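Local coordinates for putative non-ribosomal peptide synthetase (Actinomadura parvosata subsp. kistnae, PDB 6M7L), which probably forms part of a non-ribosomal peptide assembly line, as a member of the condensation-domain family of peptide synthetases, at residues Leu22-Thr25 and Ala26-Arg30; Ala188-Ala191 and Leu192-Glu196; Glu304-Gly307 and Leu308-Met311; Phe353-Leu356 and Ala357-Val361. All blocks are in the same frame, centred on the assembly; numbering follows the deposited sequence.

Overall arrangement
Contacts 1, 2 and 4 form a cluster in which contact 1 is the middle member, its centre about 10 Å from that of contact 2 and about 13 Å from that of contact 4. The start of helix 26-34 has acidic partners in both neighbours: Glu194 OE2 of contact 2 accepts a probable hydrogen bond from Ala26 N, and Glu354 of contact 4 forms a salt bridge with Arg27. Contact 3 is attached to this group through contact 2, where Tyr190 CD1 packs at 4.0 Å from Leu308 CD2. Contacts 3 and 4 are the most widely separated, with centres about 26 Å apart and nearest atoms about 13 Å apart.

Contact 1 (Leu22-Thr25 and Ala26-Arg30)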
loop_
_atom_site.group_PDB
_atom_site.type_symbol
_atom_site.label_atom_id
_atom_site.label_comp_id
_atom_site.label_asym_id
_atom_site.label_seq_id
_atom_site.Cartn_x
_atom_site.Cartn_y
_atom_site.Cartn_z
ATOM N N LEU A 22 24.615 7.385 -23.830
ATOM C CA LEU A 22 24.047 7.193 -22.501
ATOM C C LEU A 22 24.453 5.829 -21.961
ATOM O O LEU A 22 24.080 4.805 -22.550
ATOM C CB LEU A 22 22.534 7.307 -22.545
ATOM C CG LEU A 22 21.825 7.317 -21.190
ATOM C CD1 LEU A 22 22.375 8.425 -20.304
ATOM C CD2 LEU A 22 20.327 7.477 -21.379
ATOM N N PRO A 23 25.195 5.762 -20.860
ATOM C CA PRO A 23 25.670 4.466 -20.366
ATOM C C PRO A 23 24.551 3.650 -19.740
ATOM O O PRO A 23 23.513 4.171 -19.321
ATOM C CB PRO A 23 26.716 4.854 -19.316
ATOM C CG PRO A 23 26.247 6.175 -18.816
ATOM C CD PRO A 23 25.656 6.876 -20.014
ATOM N N VAL A 24 24.781 2.344 -19.680
ATOM C CA VAL A 24 23.917 1.441 -18.954
ATOM C C VAL A 24 24.560 1.148 -17.604
ATOM O O VAL A 24 25.671 1.582 -17.315
ATOM C CB VAL A 24 23.641 0.139 -19.745
ATOM C CG1 VAL A 24 23.164 0.464 -21.150
ATOM C CG2 VAL A 24 24.881 -0.748 -19.776
ATOM N N THR A 25 23.849 0.409 -16.758
ATOM C CA THR A 25 24.350 0.045 -15.444
ATOM C C THR A 25 24.944 -1.358 -15.472
ATOM O O THR A 25 24.800 -2.108 -16.441
ATOM C CB THR A 25 23.234 0.132 -14.401
ATOM O OG1 THR A 25 22.234 -0.856 -14.677
ATOM C CG2 THR A 25 22.597 1.512 -14.419
ATOM N N ALA A 26 25.631 -1.704 -14.382
ATOM C CA ALA A 26 26.210 -3.038 -14.263
ATOM C C ALA A 26 25.134 -4.112 -14.352
ATOM O O ALA A 26 25.313 -5.128 -15.037
ATOM C CB ALA A 26 26.984 -3.160 -12.950
ATOM N N ARG A 27 24.003 -3.901 -13.675
ATOM C CA ARG A 27 22.903 -4.854 -13.768
ATOM C C ARG A 27 22.329 -4.895 -15.176
ATOM O O ARG A 27 22.068 -5.978 -15.712
ATOM C CB ARG A 27 21.814 -4.508 -12.755
ATOM C CG ARG A 27 20.543 -5.303 -12.967
ATOM C CD ARG A 27 19.711 -5.399 -11.709
ATOM N NE ARG A 27 18.812 -6.543 -11.782
ATOM C CZ ARG A 27 19.150 -7.774 -11.416
ATOM N NH1 ARG A 27 18.276 -8.766 -11.521
ATOM N NH2 ARG A 27 20.367 -8.011 -10.944
ATOM N N GLN A 28 22.123 -3.728 -15.791
ATOM C CA GLN A 28 21.652 -3.697 -17.172
ATOM C C GLN A 28 22.629 -4.402 -18.102
ATOM O O GLN A 28 22.215 -5.109 -19.031
ATOM C CB GLN A 28 21.444 -2.254 -17.624
ATOM C CG GLN A 28 20.237 -1.580 -17.022
ATOM C CD GLN A 28 20.053 -0.178 -17.553
ATOM O OE1 GLN A 28 20.998 0.611 -17.590
ATOM N NE2 GLN A 28 18.834 0.138 -17.980
ATOM N N ARG A 29 23.929 -4.208 -17.874
ATOM C CA ARG A 29 24.941 -4.881 -18.680
ATOM C C ARG A 29 24.768 -6.394 -18.621
ATOM O O ARG A 29 24.760 -7.073 -19.654
ATOM C CB ARG A 29 26.335 -4.469 -18.204
ATOM C CG ARG A 29 27.479 -5.258 -18.813
ATOM C CD ARG A 29 27.601 -5.025 -20.306
ATOM N NE ARG A 29 28.687 -5.821 -20.871
ATOM C CZ ARG A 29 28.967 -5.902 -22.168
ATOM N NH1 ARG A 29 28.240 -5.235 -23.054
ATOM N NH2 ARG A 29 29.977 -6.657 -22.576
ATOM N N ARG A 30 24.605 -6.939 -17.413
ATOM C CA ARG A 30 24.433 -8.381 -17.285
ATOM C C ARG A 30 23.093 -8.831 -17.854
ATOM O O ARG A 30 23.011 -9.871 -18.518
ATOM C CB ARG A 30 24.567 -8.800 -15.823
ATOM C CG ARG A 30 24.637 -10.303 -15.634
ATOM C CD ARG A 30 24.999 -10.681 -14.211
ATOM N NE ARG A 30 25.055 -12.129 -14.053
ATOM C CZ ARG A 30 23.997 -12.893 -13.809
ATOM N NH1 ARG A 30 22.796 -12.345 -13.686
ATOM N NH2 ARG A 30 24.138 -14.206 -13.686
#
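Thr25 and Ala26 mark the change from an extended approach, with psi of 169° at Thr25, to the helical backbone of 26-30, and Arg29 N donates to Thr25 O at 2.7 Å to close the first turn. The side chain of Thr25 then takes up an amide of that turn which has no helical carbonyl before it: Gln28 N donates to Thr25 OG1 over 3.1 Å. The hydroxyl can do this because chi1 of 66° sets OG1 between the backbone N and the carbonyl carbon, where it meets the Gln28 amide. Gln28 returns the favour. Its chain runs extended beyond CG and brings OE1 to Thr25 N at 3.0 Å, with the donor in the plane of the side-chain amide and on a lone pair. This exchange is a capping box: threonine is a common N-cap residue, and the glutamine three residues on supplies a side-chain acceptor for its backbone N-H. A weak bond of 3.5 Å from Thr25 OG1 to Gln28 OE1 adds to it. Val24 packs against Gln28: its CB lies 3.4 Å from Gln28 OE1, and its branch CG2 leans on Arg29 CB at 4.3 Å, so that apolar carbon lies beside the polar cap. The other end of the Gln28 amide is held from outside, where NE2 donates to the carbonyl of Ile151. Both groups of the amide therefore have partners, which should fix its rotation, as suits a buried residue. The extended chain of Arg27 leads away from the cap to a salt bridge with Glu354.

Contact 2 (Ala188-Ala191 and Leu192-Glu196); sequences ADYA and LWERE
Tyr190 and Trp193, three residues apart on helix 187-196, lean together with their ring planes at 37°, neither stacked nor edge-to-face. Trp193 CE3 lies 3.9 Å above one face of the tyrosine ring, offset toward its rim, and Tyr190 CE1 approaches Trp193 CZ3 to 3.8 Å. In both residues CG is anti to the backbone N (chi1 -170° at Tyr190), which leaves each CG beside its own carbonyl carbon; three residues on, the rings lie close enough to touch. Glu194 OE1 lies on the same side of the tyrosine ring plane, but obliquely near its rim, 3.8 Å from Tyr190 CE2, with the carboxylate plane at 87° to the ring. This is the familiar i to i+3 and i to i+4 pairing of an alpha helix, here underpinned by backbone bonds such as Glu194 N to Tyr190 O at 2.9 Å. Tyr190 also meets Phe315 edge-to-face, so an alanine here would probably leave both that ring and the exposed Trp193 indole without their aromatic neighbour and free to turn. The second oxygen of Glu194, OE2, is engaged by Ala26 N at the start of another helix. Elsewhere, Leu192 CD2 sits 3.8 Å above one face of the guanidinium of Arg195, which stays exposed and also touches Pro23.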
loop_
_atom_site.group_PDB
_atom_site.type_symbol
_atom_site.label_atom_id
_atom_site.label_comp_id
_atom_site.label_asym_id
_atom_site.label_seq_id
_atom_site.Cartn_x
_atom_site.Cartn_y
_atom_site.Cartn_z
ATOM N N ALA A 188 18.013 7.386 -16.420
ATOM C CA ALA A 188 19.238 7.899 -17.025
ATOM C C ALA A 188 20.103 8.605 -15.990
ATOM O O ALA A 188 21.334 8.505 -16.026
ATOM C CB ALA A 188 18.900 8.841 -18.180
ATOM N N ASP A 189 19.474 9.312 -15.047
ATOM C CA ASP A 189 20.231 9.928 -13.964
ATOM C C ASP A 189 20.886 8.872 -13.083
ATOM O O ASP A 189 22.000 9.070 -12.586
ATOM C CB ASP A 189 19.322 10.835 -13.133
ATOM C CG ASP A 189 18.790 12.013 -13.926
ATOM O OD1 ASP A 189 17.720 11.876 -14.559
ATOM O OD2 ASP A 189 19.447 13.075 -13.917
ATOM N N TYR A 190 20.211 7.737 -12.879
ATOM C CA TYR A 190 20.790 6.682 -12.054
ATOM C C TYR A 190 21.944 5.992 -12.770
ATOM O O TYR A 190 22.923 5.587 -12.130
ATOM C CB TYR A 190 19.720 5.662 -11.663
ATOM C CG TYR A 190 20.195 4.675 -10.618
ATOM C CD1 TYR A 190 20.106 4.972 -9.266
ATOM C CD2 TYR A 190 20.744 3.450 -10.985
ATOM C CE1 TYR A 190 20.543 4.078 -8.306
ATOM C CE2 TYR A 190 21.184 2.551 -10.031
ATOM C CZ TYR A 190 21.080 2.870 -8.694
ATOM O OH TYR A 190 21.515 1.980 -7.741
ATOM N N ALA A 191 21.847 5.843 -14.094
ATOM C CA ALA A 191 22.927 5.212 -14.847
ATOM C C ALA A 191 24.183 6.072 -14.832
ATOM O O ALA A 191 25.298 5.552 -14.693
ATOM C CB ALA A 191 22.479 4.936 -16.280
ATOM N N LEU A 192 24.024 7.390 -14.971
ATOM C CA LEU A 192 25.167 8.291 -14.880
ATOM C C LEU A 192 25.721 8.333 -13.461
ATOM O O LEU A 192 26.942 8.351 -13.266
ATOM C CB LEU A 192 24.768 9.693 -15.341
ATOM C CG LEU A 192 24.184 9.823 -16.749
ATOM C CD1 LEU A 192 23.514 11.175 -16.922
ATOM C CD2 LEU A 192 25.264 9.628 -17.793
ATOM N N TRP A 193 24.837 8.358 -12.458
ATOM C CA TRP A 193 25.287 8.328 -11.070
ATOM C C TRP A 193 26.091 7.068 -10.780
ATOM O O TRP A 193 27.062 7.103 -10.015
ATOM C CB TRP A 193 24.090 8.429 -10.124
ATOM C CG TRP A 193 24.439 8.206 -8.676
ATOM C CD1 TRP A 193 24.851 9.148 -7.777
ATOM C CD2 TRP A 193 24.398 6.962 -7.962
ATOM N NE1 TRP A 193 25.072 8.568 -6.550
ATOM C CE2 TRP A 193 24.801 7.227 -6.636
ATOM C CE3 TRP A 193 24.063 5.650 -8.316
ATOM C CZ2 TRP A 193 24.877 6.229 -5.664
ATOM C CZ3 TRP A 193 24.139 4.661 -7.348
ATOM C CH2 TRP A 193 24.542 4.957 -6.038
ATOM N N GLU A 194 25.701 5.942 -11.379
ATOM C CA GLU A 194 26.487 4.726 -11.211
ATOM C C GLU A 194 27.808 4.819 -11.961
ATOM O O GLU A 194 28.840 4.368 -11.459
ATOM C CB GLU A 194 25.694 3.503 -11.669
ATOM C CG GLU A 194 26.469 2.198 -11.531
ATOM C CD GLU A 194 25.599 0.971 -11.707
ATOM O OE1 GLU A 194 24.360 1.101 -11.609
ATOM O OE2 GLU A 194 26.153 -0.124 -11.940
ATOM N N ARG A 195 27.802 5.399 -13.164
ATOM C CA ARG A 195 29.059 5.555 -13.888
ATOM C C ARG A 195 30.006 6.496 -13.158
ATOM O O ARG A 195 31.229 6.384 -13.307
ATOM C CB ARG A 195 28.803 6.050 -15.313
ATOM C CG ARG A 195 30.006 5.901 -16.242
ATOM C CD ARG A 195 29.723 6.462 -17.627
ATOM N NE ARG A 195 29.493 7.903 -17.592
ATOM C CZ ARG A 195 29.172 8.635 -18.654
ATOM N NH1 ARG A 195 28.982 9.941 -18.528
ATOM N NH2 ARG A 195 29.038 8.060 -19.842
ATOM N N GLU A 196 29.467 7.414 -12.353
ATOM C CA GLU A 196 30.286 8.379 -11.635
ATOM C C GLU A 196 30.906 7.751 -10.392
ATOM O O GLU A 196 32.053 7.295 -10.431
ATOM C CB GLU A 196 29.457 9.606 -11.254
ATOM C CG GLU A 196 30.238 10.908 -11.241
ATOM C CD GLU A 196 30.606 11.380 -12.638
ATOM O OE1 GLU A 196 31.707 11.036 -13.123
ATOM O OE2 GLU A 196 29.785 12.092 -13.256
#

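Contact 3 (Glu304-Gly307 and Leu308-Met311)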
loop_
_atom_site.group_PDB
_atom_site.type_symbol
_atom_site.label_atom_id
_atom_site.label_comp_id
_atom_site.label_asym_id
_atom_site.label_seq_id
_atom_site.Cartn_x
_atom_site.Cartn_y
_atom_site.Cartn_z
ATOM N N GLU A 304 16.747 4.703 1.350
ATOM C CA GLU A 304 17.166 6.051 1.720
ATOM C C GLU A 304 16.963 7.023 0.563
ATOM O O GLU A 304 16.334 8.076 0.728
ATOM C CB GLU A 304 18.627 6.052 2.172
ATOM C CG GLU A 304 18.839 5.654 3.625
ATOM C CD GLU A 304 20.234 5.992 4.121
ATOM O OE1 GLU A 304 20.980 6.668 3.382
ATOM O OE2 GLU A 304 20.584 5.583 5.248
ATOM N N GLN A 305 17.495 6.691 -0.614
ATOM C CA GLN A 305 17.272 7.504 -1.804
ATOM C C GLN A 305 15.782 7.558 -2.118
ATOM O O GLN A 305 15.263 6.716 -2.858
ATOM C CB GLN A 305 18.056 6.950 -3.000
ATOM C CG GLN A 305 19.570 7.002 -2.840
ATOM C CD GLN A 305 20.307 6.583 -4.104
ATOM O OE1 GLN A 305 20.516 5.393 -4.352
ATOM N NE2 GLN A 305 20.705 7.562 -4.910
ATOM N N THR A 306 15.088 8.550 -1.552
ATOM C CA THR A 306 13.637 8.628 -1.672
ATOM C C THR A 306 13.178 8.928 -3.094
ATOM O O THR A 306 12.019 8.657 -3.424
ATOM C CB THR A 306 13.088 9.692 -0.720
ATOM O OG1 THR A 306 11.658 9.722 -0.806
ATOM C CG2 THR A 306 13.638 11.063 -1.077
ATOM N N GLY A 307 14.052 9.481 -3.938
ATOM C CA GLY A 307 13.675 9.769 -5.310
ATOM C C GLY A 307 13.418 8.536 -6.149
ATOM O O GLY A 307 12.732 8.628 -7.173
ATOM N N LEU A 308 13.951 7.385 -5.740
ATOM C CA LEU A 308 13.725 6.136 -6.452
ATOM C C LEU A 308 12.378 5.506 -6.126
ATOM O O LEU A 308 11.989 4.539 -6.791
ATOM C CB LEU A 308 14.844 5.141 -6.132
ATOM C CG LEU A 308 16.284 5.638 -6.275
ATOM C CD1 LEU A 308 17.264 4.596 -5.760
ATOM C CD2 LEU A 308 16.596 6.000 -7.716
ATOM N N VAL A 309 11.663 6.035 -5.128
ATOM C CA VAL A 309 10.415 5.405 -4.688
ATOM C C VAL A 309 9.392 5.266 -5.811
ATOM O O VAL A 309 8.854 4.160 -5.988
ATOM C CB VAL A 309 9.851 6.153 -3.464
ATOM C CG1 VAL A 309 8.426 5.709 -3.177
ATOM C CG2 VAL A 309 10.734 5.925 -2.249
ATOM N N PRO A 310 9.072 6.302 -6.588
ATOM C CA PRO A 310 7.975 6.182 -7.560
ATOM C C PRO A 310 8.380 5.790 -8.974
ATOM O O PRO A 310 7.545 5.905 -9.876
ATOM C CB PRO A 310 7.401 7.603 -7.558
ATOM C CG PRO A 310 8.618 8.449 -7.441
ATOM C CD PRO A 310 9.573 7.691 -6.539
ATOM N N MET A 311 9.607 5.332 -9.211
ATOM C CA MET A 311 10.092 5.137 -10.569
ATOM C C MET A 311 10.402 3.671 -10.854
ATOM O O MET A 311 10.769 2.903 -9.958
ATOM C CB MET A 311 11.334 5.996 -10.842
ATOM C CG MET A 311 12.471 5.797 -9.861
ATOM S SD MET A 311 13.835 6.931 -10.192
ATOM C CE MET A 311 14.089 6.638 -11.940
#
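Two successive tight turns, a short 3-10 segment and a type I beta turn, carry Gln305 and Thr306 round to Leu308-Met311 in the loop that joins strands 292-299 and 317-324. The entry is an inverse gamma turn centred on Gln305, after which the chain coils at three residues a turn. Leu308 N donates to Gln305 O over 3.2 Å and Val309 N to Thr306 O over 3.1 Å; in both bonds the donor stands above the carbonyl plane, 49° and 62° out of it, as a tight 3-10 coil imposes. Side chains follow the same spacing. Leu308 CD1 lies across the Gln305 chain, 3.7 Å from its CB and 3.6 Å from its OE1, so that the aliphatic CB and the amide oxygen both flank the buried leucine; Leu308 also packs on Phe315. Val309, with CG2 near the backbone N, rests that branch on Thr306 O. Thr306, still exposed in the assembly, also packs on an apolar side chain of another protein chain. The beta turn from Leu308 to Met311 places Val309 and Pro310 at its corners and is closed by only a weak bond from Met311 N to Leu308 O. Arg301 braces it from outside, NH1 bonding the carbonyls of both Leu308 and Met311. Proline has no N-H to carry the 3-10 pattern on to the Gly307 carbonyl, which instead meets carbon and sulfur, with Gly307 O 3.4 Å from Pro310 CD and 3.6 Å from Met311 SD.

Contact 4 (Phe353-Leu356 and Ala357-Val361); sequences FERL and AELVV
Arg355 and Glu358, one turn apart on helix 353-360, are joined by a salt bridge in which NH2 of the arginine meets OE1 of the glutamate at 2.7 Å. The two side chains cross at about a right angle, with guanidinium and carboxylate planes 81° apart, so a single N-O pair carries the bridge. A bend at chi2 (57°) turns the arginine along the helix toward its C-terminal end to reach its partner, and also lays NH1 3.5 Å from Leu359 CD2. Replacing Arg355 with an alanine would probably leave the Glu358 carboxylate without its charged mate and uncover the side of Leu359. On the buried flank, Leu356 CD1 touches Val360 CG1 at 3.8 Å, four residues on. Further out, Leu356 rests on Trp215 and Leu359 on Ile212, both of helix 207-218, while Val360 packs on Ile371; aliphatic residues suit these positions. Of the charged residues, Glu358 is the exposed one, Arg355 packs partly on Ala26, and buried Glu354 is salt-bridged to Arg27. Ala357 N still bonds Phe353 O at 2.8 Å in alpha fashion, but Leu359 N turns to Leu356 O at 2.9 Å, and its bond to Arg355 O is weak. Ala357 O then accepts from both Val360 N and Val361 N, after which Val361 leaves helical angles. The result is an alpha helix with a last turn in which alpha and 3-10 bonds mix.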
loop_
_atom_site.group_PDB
_atom_site.type_symbol
_atom_site.label_atom_id
_atom_site.label_comp_id
_atom_site.label_asym_id
_atom_site.label_seq_id
_atom_site.Cartn_x
_atom_site.Cartn_y
_atom_site.Cartn_z
ATOM N N PHE A 353 26.539 -5.922 -7.600
ATOM C CA PHE A 353 26.826 -7.353 -7.636
ATOM C C PHE A 353 27.286 -7.793 -9.019
ATOM O O PHE A 353 28.204 -8.613 -9.143
ATOM C CB PHE A 353 25.595 -8.150 -7.210
ATOM C CG PHE A 353 25.759 -9.632 -7.361
ATOM C CD1 PHE A 353 26.516 -10.351 -6.452
ATOM C CD2 PHE A 353 25.161 -10.307 -8.414
ATOM C CE1 PHE A 353 26.675 -11.715 -6.590
ATOM C CE2 PHE A 353 25.316 -11.671 -8.557
ATOM C CZ PHE A 353 26.072 -12.377 -7.640
ATOM N N GLU A 354 26.661 -7.260 -10.070
ATOM C CA GLU A 354 27.032 -7.653 -11.425
ATOM C C GLU A 354 28.443 -7.200 -11.779
ATOM O O GLU A 354 29.143 -7.892 -12.524
ATOM C CB GLU A 354 26.023 -7.098 -12.430
ATOM C CG GLU A 354 24.624 -7.695 -12.312
ATOM C CD GLU A 354 23.826 -7.129 -11.150
ATOM O OE1 GLU A 354 24.367 -6.286 -10.402
ATOM O OE2 GLU A 354 22.654 -7.526 -10.985
ATOM N N ARG A 355 28.879 -6.049 -11.261
ATOM C CA ARG A 355 30.257 -5.630 -11.489
ATOM C C ARG A 355 31.228 -6.492 -10.691
ATOM O O ARG A 355 32.276 -6.896 -11.209
ATOM C CB ARG A 355 30.431 -4.153 -11.136
ATOM C CG ARG A 355 31.839 -3.631 -11.391
ATOM C CD ARG A 355 32.255 -3.845 -12.842
ATOM N NE ARG A 355 33.704 -3.768 -13.014
ATOM C CZ ARG A 355 34.326 -3.863 -14.185
ATOM N NH1 ARG A 355 35.649 -3.784 -14.243
ATOM N NH2 ARG A 355 33.628 -4.032 -15.301
ATOM N N LEU A 356 30.895 -6.783 -9.430
ATOM C CA LEU A 356 31.714 -7.695 -8.639
ATOM C C LEU A 356 31.820 -9.058 -9.307
ATOM O O LEU A 356 32.889 -9.680 -9.298
ATOM C CB LEU A 356 31.134 -7.837 -7.231
ATOM C CG LEU A 356 31.746 -8.945 -6.371
ATOM C CD1 LEU A 356 33.230 -8.697 -6.157
ATOM C CD2 LEU A 356 31.018 -9.069 -5.041
ATOM N N ALA A 357 30.721 -9.538 -9.894
ATOM C CA ALA A 357 30.753 -10.810 -10.607
ATOM C C ALA A 357 31.807 -10.792 -11.705
ATOM O O ALA A 357 32.631 -11.707 -11.803
ATOM C CB ALA A 357 29.371 -11.122 -11.184
ATOM N N GLU A 358 31.813 -9.736 -12.527
ATOM C CA GLU A 358 32.818 -9.613 -13.580
ATOM C C GLU A 358 34.237 -9.661 -13.027
ATOM O O GLU A 358 35.165 -10.059 -13.741
ATOM C CB GLU A 358 32.614 -8.312 -14.361
ATOM C CG GLU A 358 31.637 -8.404 -15.525
ATOM C CD GLU A 358 31.537 -7.103 -16.309
ATOM O OE1 GLU A 358 31.896 -6.042 -15.756
ATOM O OE2 GLU A 358 31.104 -7.141 -17.482
ATOM N N LEU A 359 34.430 -9.276 -11.765
ATOM C CA LEU A 359 35.769 -9.136 -11.209
ATOM C C LEU A 359 36.271 -10.380 -10.488
ATOM O O LEU A 359 37.484 -10.508 -10.286
ATOM C CB LEU A 359 35.819 -7.949 -10.242
ATOM C CG LEU A 359 35.543 -6.571 -10.846
ATOM C CD1 LEU A 359 35.650 -5.492 -9.784
ATOM C CD2 LEU A 359 36.490 -6.286 -12.000
ATOM N N VAL A 360 35.387 -11.296 -10.087
ATOM C CA VAL A 360 35.794 -12.465 -9.318
ATOM C C VAL A 360 35.342 -13.778 -9.936
ATOM O O VAL A 360 35.703 -14.840 -9.426
ATOM C CB VAL A 360 35.314 -12.379 -7.853
ATOM C CG1 VAL A 360 35.900 -11.150 -7.172
ATOM C CG2 VAL A 360 33.795 -12.374 -7.783
ATOM N N VAL A 361 34.564 -13.755 -11.011
ATOM C CA VAL A 361 34.225 -14.968 -11.752
ATOM C C VAL A 361 35.217 -15.093 -12.906
ATOM O O VAL A 361 35.385 -14.130 -13.671
ATOM C CB VAL A 361 32.758 -14.977 -12.231
ATOM C CG1 VAL A 361 32.529 -14.193 -13.526
ATOM C CG2 VAL A 361 32.254 -16.408 -12.379
#